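Local structure of putative integron gene cassette protein (Uncultured bacterium, 3GHJ) at residues L39-E53 with R62-V75. The protein is of unknown function but belongs to the glyoxalase/bleomycin resistance/dioxygenase superfamily, whose members include metal-dependent enzymes and antibiotic-binding proteins. The protein carries 1 engineered substitution. Residues are numbered along the deposited sequence; the frame is centred on the assembly and turned at random.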
loop_
_atom_site.group_PDB
_atom_site.type_symbol
_atom_site.label_atom_id
_atom_site.label_comp_id
_atom_site.label_asym_id
_atom_site.label_seq_id
_atom_site.Cartn_x
_atom_site.Cartn_y
_atom_site.Cartn_z
ATOM N N LEU A 39 -2.938 10.736 15.809
ATOM C CA LEU A 39 -2.744 11.391 14.519
ATOM C C LEU A 39 -1.520 12.299 14.531
ATOM O O LEU A 39 -0.743 12.304 13.580
ATOM C CB LEU A 39 -3.984 12.176 14.096
ATOM C CG LEU A 39 -3.964 12.664 12.645
ATOM C CD1 LEU A 39 -3.899 11.472 11.682
ATOM C CD2 LEU A 39 -5.188 13.514 12.359
ATOM N N GLU A 40 -1.339 13.066 15.602
ATOM C CA GLU A 40 -0.222 14.004 15.654
ATOM C C GLU A 40 1.120 13.288 15.713
ATOM O O GLU A 40 2.056 13.639 14.997
ATOM C CB GLU A 40 -0.370 14.962 16.842
ATOM C CG GLU A 40 -1.464 16.016 16.670
ATOM C CD GLU A 40 -2.876 15.464 16.826
ATOM O OE1 GLU A 40 -3.060 14.442 17.525
ATOM O OE2 GLU A 40 -3.813 16.065 16.253
ATOM N N LYS A 41 1.225 12.283 16.574
ATOM C CA LYS A 41 2.488 11.586 16.722
ATOM C C LYS A 41 2.839 10.826 15.444
ATOM O O LYS A 41 3.999 10.783 15.038
ATOM C CB LYS A 41 2.466 10.646 17.927
ATOM C CG LYS A 41 2.375 11.390 19.267
ATOM C CD LYS A 41 2.535 10.445 20.447
ATOM C CE LYS A 41 2.499 11.212 21.765
ATOM N NZ LYS A 41 2.420 10.297 22.938
ATOM N N SER A 42 1.840 10.220 14.820
ATOM C CA SER A 42 2.118 9.514 13.575
ATOM C C SER A 42 2.419 10.487 12.434
ATOM O O SER A 42 3.326 10.241 11.638
ATOM C CB SER A 42 0.990 8.547 13.204
ATOM O OG SER A 42 1.075 7.364 13.983
ATOM N N SER A 43 1.688 11.593 12.358
ATOM C CA SER A 43 1.995 12.594 11.339
ATOM C C SER A 43 3.439 13.075 11.482
ATOM O O SER A 43 4.145 13.253 10.490
ATOM C CB SER A 43 1.026 13.772 11.414
ATOM O OG SER A 43 -0.296 13.374 11.093
ATOM N N GLN A 44 3.880 13.278 12.718
ATOM C CA GLN A 44 5.252 13.711 12.957
ATOM C C GLN A 44 6.257 12.684 12.439
ATOM O O GLN A 44 7.261 13.038 11.837
ATOM C CB GLN A 44 5.470 13.987 14.447
ATOM C CG GLN A 44 4.695 15.193 14.947
ATOM C CD GLN A 44 4.737 15.336 16.456
ATOM O OE1 GLN A 44 5.261 14.475 17.162
ATOM N NE2 GLN A 44 4.180 16.432 16.960
ATOM N N PHE A 45 5.980 11.405 12.665
ATOM C CA PHE A 45 6.869 10.353 12.191
ATOM C C PHE A 45 6.934 10.326 10.659
ATOM O O PHE A 45 8.011 10.322 10.067
ATOM C CB PHE A 45 6.411 8.995 12.726
ATOM C CG PHE A 45 7.239 7.830 12.250
ATOM C CD1 PHE A 45 6.930 7.167 11.060
ATOM C CD2 PHE A 45 8.320 7.381 13.001
ATOM C CE1 PHE A 45 7.692 6.093 10.627
ATOM C CE2 PHE A 45 9.079 6.305 12.578
ATOM C CZ PHE A 45 8.762 5.656 11.395
ATOM N N TYR A 46 5.772 10.301 10.017
ATOM C CA TYR A 46 5.740 10.181 8.562
ATOM C C TYR A 46 6.293 11.408 7.835
ATOM O O TYR A 46 6.865 11.285 6.760
ATOM C CB TYR A 46 4.323 9.813 8.082
ATOM C CG TYR A 46 3.991 8.347 8.320
ATOM C CD1 TYR A 46 3.505 7.905 9.547
ATOM C CD2 TYR A 46 4.212 7.399 7.330
ATOM C CE1 TYR A 46 3.224 6.556 9.776
ATOM C CE2 TYR A 46 3.937 6.053 7.549
ATOM C CZ TYR A 46 3.446 5.641 8.766
ATOM O OH TYR A 46 3.180 4.305 8.971
ATOM N N THR A 47 6.146 12.589 8.433
ATOM C CA THR A 47 6.679 13.792 7.802
ATOM C C THR A 47 8.138 14.063 8.194
ATOM O O THR A 47 8.970 14.345 7.338
ATOM C CB THR A 47 5.816 15.035 8.109
ATOM O OG1 THR A 47 5.785 15.271 9.525
ATOM C CG2 THR A 47 4.397 14.856 7.600
ATOM N N GLU A 48 8.456 13.951 9.475
ATOM C CA GLU A 48 9.786 14.359 9.932
ATOM C C GLU A 48 10.831 13.265 9.772
ATOM O O GLU A 48 11.996 13.548 9.484
ATOM C CB GLU A 48 9.734 14.837 11.385
ATOM C CG GLU A 48 8.824 16.037 11.587
ATOM C CD GLU A 48 8.727 16.462 13.039
ATOM O OE1 GLU A 48 9.511 15.949 13.862
ATOM O OE2 GLU A 48 7.867 17.310 13.357
ATOM N N ILE A 49 10.431 12.013 9.969
ATOM C CA ILE A 49 11.374 10.917 9.835
ATOM C C ILE A 49 11.396 10.369 8.411
ATOM O O ILE A 49 12.459 10.262 7.802
ATOM C CB ILE A 49 11.141 9.806 10.881
ATOM C CG1 ILE A 49 11.408 10.367 12.280
ATOM C CG2 ILE A 49 12.062 8.615 10.622
ATOM C CD1 ILE A 49 11.473 9.324 13.369
ATOM N N LEU A 50 10.228 10.054 7.858
ATOM C CA LEU A 50 10.185 9.558 6.483
ATOM C C LEU A 50 10.192 10.657 5.416
ATOM O O LEU A 50 10.449 10.380 4.248
ATOM C CB LEU A 50 8.993 8.615 6.270
ATOM C CG LEU A 50 8.989 7.367 7.162
ATOM C CD1 LEU A 50 7.830 6.454 6.776
ATOM C CD2 LEU A 50 10.315 6.616 7.069
ATOM N N GLY A 51 9.907 11.894 5.813
ATOM C CA GLY A 51 10.026 13.008 4.881
ATOM C C GLY A 51 8.852 13.184 3.940
ATOM O O GLY A 51 8.948 13.910 2.947
ATOM N N PHE A 52 7.733 12.540 4.247
ATOM C CA PHE A 52 6.555 12.715 3.414
ATOM C C PHE A 52 6.013 14.135 3.556
ATOM O O PHE A 52 6.200 14.791 4.593
ATOM C CB PHE A 52 5.499 11.651 3.739
ATOM C CG PHE A 52 5.981 10.238 3.521
ATOM C CD1 PHE A 52 7.112 9.980 2.749
ATOM C CD2 PHE A 52 5.281 9.172 4.055
ATOM C CE1 PHE A 52 7.552 8.680 2.540
ATOM C CE2 PHE A 52 5.710 7.866 3.849
ATOM C CZ PHE A 52 6.843 7.619 3.087
ATOM N N GLU A 53 5.351 14.609 2.529
ATOM C CA GLU A 53 4.950 15.986 2.513
ATOM C C GLU A 53 3.499 16.193 2.827
ATOM O O GLU A 53 2.700 15.392 2.535
ATOM C CB GLU A 53 5.234 16.565 1.140
ATOM C CG GLU A 53 6.713 16.769 0.821
ATOM C CD GLU A 53 6.890 17.323 -0.592
ATOM O OE1 GLU A 53 6.725 16.599 -1.563
ATOM O OE2 GLU A 53 7.141 18.522 -0.738
ATOM N N ARG A 62 -10.161 13.157 11.521
ATOM C CA ARG A 62 -8.892 12.700 12.077
ATOM C C ARG A 62 -8.114 11.877 11.053
ATOM O O ARG A 62 -7.638 10.783 11.354
ATOM C CB ARG A 62 -9.116 11.900 13.361
ATOM C CG ARG A 62 -9.835 12.687 14.448
ATOM C CD ARG A 62 -8.973 13.833 14.946
ATOM N NE ARG A 62 -7.869 13.358 15.777
ATOM C CZ ARG A 62 -6.811 14.091 16.110
ATOM N NH1 ARG A 62 -6.707 15.339 15.676
ATOM N NH2 ARG A 62 -5.857 13.574 16.870
ATOM N N TRP A 63 -7.995 12.417 9.843
ATOM C CA TRP A 63 -7.221 11.799 8.770
ATOM C C TRP A 63 -6.177 12.790 8.286
ATOM O O TRP A 63 -6.408 14.003 8.285
ATOM C CB TRP A 63 -8.119 11.444 7.588
ATOM C CG TRP A 63 -9.118 10.332 7.824
ATOM C CD1 TRP A 63 -9.456 9.766 9.018
ATOM C CD2 TRP A 63 -9.918 9.684 6.830
ATOM N NE1 TRP A 63 -10.412 8.792 8.825
ATOM C CE2 TRP A 63 -10.713 8.725 7.490
ATOM C CE3 TRP A 63 -10.034 9.817 5.441
ATOM C CZ2 TRP A 63 -11.612 7.902 6.809
ATOM C CZ3 TRP A 63 -10.928 8.999 4.766
ATOM C CH2 TRP A 63 -11.704 8.054 5.451
ATOM N N ASN A 64 -5.031 12.279 7.853
ATOM C CA ASN A 64 -3.999 13.119 7.258
ATOM C C ASN A 64 -3.479 12.442 6.000
ATOM O O ASN A 64 -2.906 11.352 6.071
ATOM C CB ASN A 64 -2.866 13.378 8.253
ATOM C CG ASN A 64 -1.984 14.555 7.847
ATOM O OD1 ASN A 64 -2.235 15.210 6.838
ATOM N ND2 ASN A 64 -0.943 14.819 8.636
ATOM N N PHE A 65 -3.706 13.079 4.855
ATOM C CA PHE A 65 -3.258 12.589 3.554
ATOM C C PHE A 65 -1.895 13.192 3.274
ATOM O O PHE A 65 -1.771 14.417 3.142
ATOM C CB PHE A 65 -4.218 13.048 2.442
ATOM C CG PHE A 65 -5.633 12.552 2.590
ATOM C CD1 PHE A 65 -6.491 13.109 3.534
ATOM C CD2 PHE A 65 -6.121 11.561 1.745
ATOM C CE1 PHE A 65 -7.803 12.667 3.646
ATOM C CE2 PHE A 65 -7.435 11.115 1.850
ATOM C CZ PHE A 65 -8.273 11.668 2.800
ATOM N N LEU A 66 -0.877 12.341 3.177
ATOM C CA LEU A 66 0.511 12.774 3.003
ATOM C C LEU A 66 1.084 12.252 1.692
ATOM O O LEU A 66 0.795 11.119 1.291
ATOM C CB LEU A 66 1.366 12.268 4.166
ATOM C CG LEU A 66 0.961 12.771 5.548
ATOM C CD1 LEU A 66 1.805 12.067 6.584
ATOM C CD2 LEU A 66 1.107 14.298 5.651
ATOM N N TRP A 67 1.911 13.053 1.032
ATOM C CA TRP A 67 2.482 12.695 -0.259
ATOM C C TRP A 67 3.852 12.054 -0.138
ATOM O O TRP A 67 4.705 12.510 0.633
ATOM C CB TRP A 67 2.643 13.933 -1.145
ATOM C CG TRP A 67 1.373 14.541 -1.636
ATOM C CD1 TRP A 67 0.726 15.624 -1.112
ATOM C CD2 TRP A 67 0.601 14.118 -2.767
ATOM N NE1 TRP A 67 -0.400 15.900 -1.848
ATOM C CE2 TRP A 67 -0.497 14.996 -2.873
ATOM C CE3 TRP A 67 0.737 13.087 -3.705
ATOM C CZ2 TRP A 67 -1.464 14.868 -3.872
ATOM C CZ3 TRP A 67 -0.217 12.962 -4.700
ATOM C CH2 TRP A 67 -1.307 13.852 -4.778
ATOM N N VAL A 68 4.056 11.011 -0.934
ATOM C CA VAL A 68 5.330 10.311 -1.044
ATOM C C VAL A 68 5.985 10.652 -2.377
ATOM O O VAL A 68 5.363 10.522 -3.437
ATOM C CB VAL A 68 5.110 8.780 -0.994
ATOM C CG1 VAL A 68 6.443 8.036 -1.069
ATOM C CG2 VAL A 68 4.340 8.401 0.269
ATOM N N SER A 69 7.239 11.093 -2.320
ATOM C CA SER A 69 8.026 11.394 -3.521
ATOM C C SER A 69 7.280 12.315 -4.492
ATOM O O SER A 69 7.145 12.001 -5.674
ATOM C CB SER A 69 8.437 10.100 -4.226
ATOM O OG SER A 69 9.547 10.322 -5.085
ATOM N N GLY A 70 6.800 13.446 -3.987
ATOM C CA GLY A 70 6.102 14.412 -4.816
ATOM C C GLY A 70 4.654 14.026 -5.036
ATOM O O GLY A 70 3.801 14.312 -4.195
ATOM N N ARG A 71 4.370 13.395 -6.171
ATOM C CA ARG A 71 3.034 12.883 -6.451
ATOM C C ARG A 71 3.089 11.401 -6.799
ATOM O O ARG A 71 2.153 10.863 -7.396
ATOM C CB ARG A 71 2.371 13.669 -7.592
ATOM C CG ARG A 71 1.917 15.065 -7.176
ATOM C CD ARG A 71 1.442 15.909 -8.360
ATOM N NE ARG A 71 0.228 15.393 -8.991
ATOM C CZ ARG A 71 -1.006 15.648 -8.565
ATOM N NH1 ARG A 71 -1.198 16.404 -7.496
ATOM N NH2 ARG A 71 -2.050 15.141 -9.211
ATOM N N ALA A 72 4.174 10.730 -6.414
ATOM C CA ALA A 72 4.331 9.313 -6.766
ATOM C C ALA A 72 3.486 8.358 -5.913
ATOM O O ALA A 72 3.117 7.276 -6.373
ATOM C CB ALA A 72 5.790 8.902 -6.708
ATOM N N GLY A 73 3.208 8.751 -4.675
ATOM C CA GLY A 73 2.458 7.896 -3.773
ATOM C C GLY A 73 1.823 8.716 -2.672
ATOM O O GLY A 73 2.026 9.926 -2.591
HETATM N N MSE A 74 1.059 8.045 -1.816
HETATM C CA MSE A 74 0.343 8.721 -0.745
HETATM C C MSE A 74 0.088 7.764 0.400
HETATM O O MSE A 74 -0.182 6.581 0.184
HETATM C CB MSE A 74 -0.982 9.268 -1.269
HETATM C CG MSE A 74 -1.922 9.868 -0.233
HETATM SE SE MSE A 74 -3.384 10.875 -1.061
HETATM C CE MSE A 74 -2.393 12.478 -1.466
ATOM N N VAL A 75 0.242 8.241 1.631
ATOM C CA VAL A 75 -0.298 7.511 2.762
ATOM C C VAL A 75 -1.428 8.336 3.344
ATOM O O VAL A 75 -1.368 9.567 3.357
ATOM C CB VAL A 75 0.754 7.195 3.853
ATOM C CG1 VAL A 75 1.803 6.227 3.322
ATOM C CG2 VAL A 75 1.393 8.468 4.378
HETATM O O HOH W 1 6.713 14.044 -1.086
#
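Trp67 O takes two donors: the backbone N of Glu53, at 2.9 Å, and a water that also donates to Glu53 OE1 and accepts from Gly70 N. Trp67 N returns a bond to Glu53 O, also 2.9 Å long, completing an antiparallel hydrogen-bonded pair where strand 53-58 begins beside strand 63-68. The extended carboxylate arm of Glu53 suits this exposed strand end, where its OE1 meets that water 2.6 Å away and so links the strand to the turn through Gly70.

Just before the pair, Phe52 is clamped between two aliphatic groups. Val68 CG2 sits over the ring centre, 3.7 Å from the centroid and 5° off the normal, a CH-pi contact, while Leu50 CB covers the opposite face. A flat aromatic ring suits the place because aliphatic carbons can pack on both its faces, and Phe91 meets it edge-to-face from the other half of the chain. The contact lies within a beta-alpha-beta-beta-beta unit, the repeated module of the superfamily fold: helix 39-49 runs nearly parallel to strand 63-68, 8° between their directions, and packs on one face of the sheet.

Along that interface Leu66 reaches the helix with both methyls; CD1 lies 3.7 Å from Tyr46 CB, and both touch Thr47 CG2. At chi1 61° Thr47 OG1 bonds back to Ser43 O while CG2 faces the leucine, so one residue serves a polar and an apolar neighbour. Tyr46 spans the sheet face toward Asp130, which bonds its hydroxyl.

At the first turn of the helix, Arg62 grips Glu40 end-on, NH2 to OE1 and NH1 to OE2, each 3.0 Å; the planar guanidinium offers two N-H groups to a nearly coplanar carboxylate. Aliphatic Leu39 CB packs over one guanidinium face without competing for those bonds, and NH2 also forms a salt bridge with Glu79, whose carboxylate accepts from Leu39 N as well.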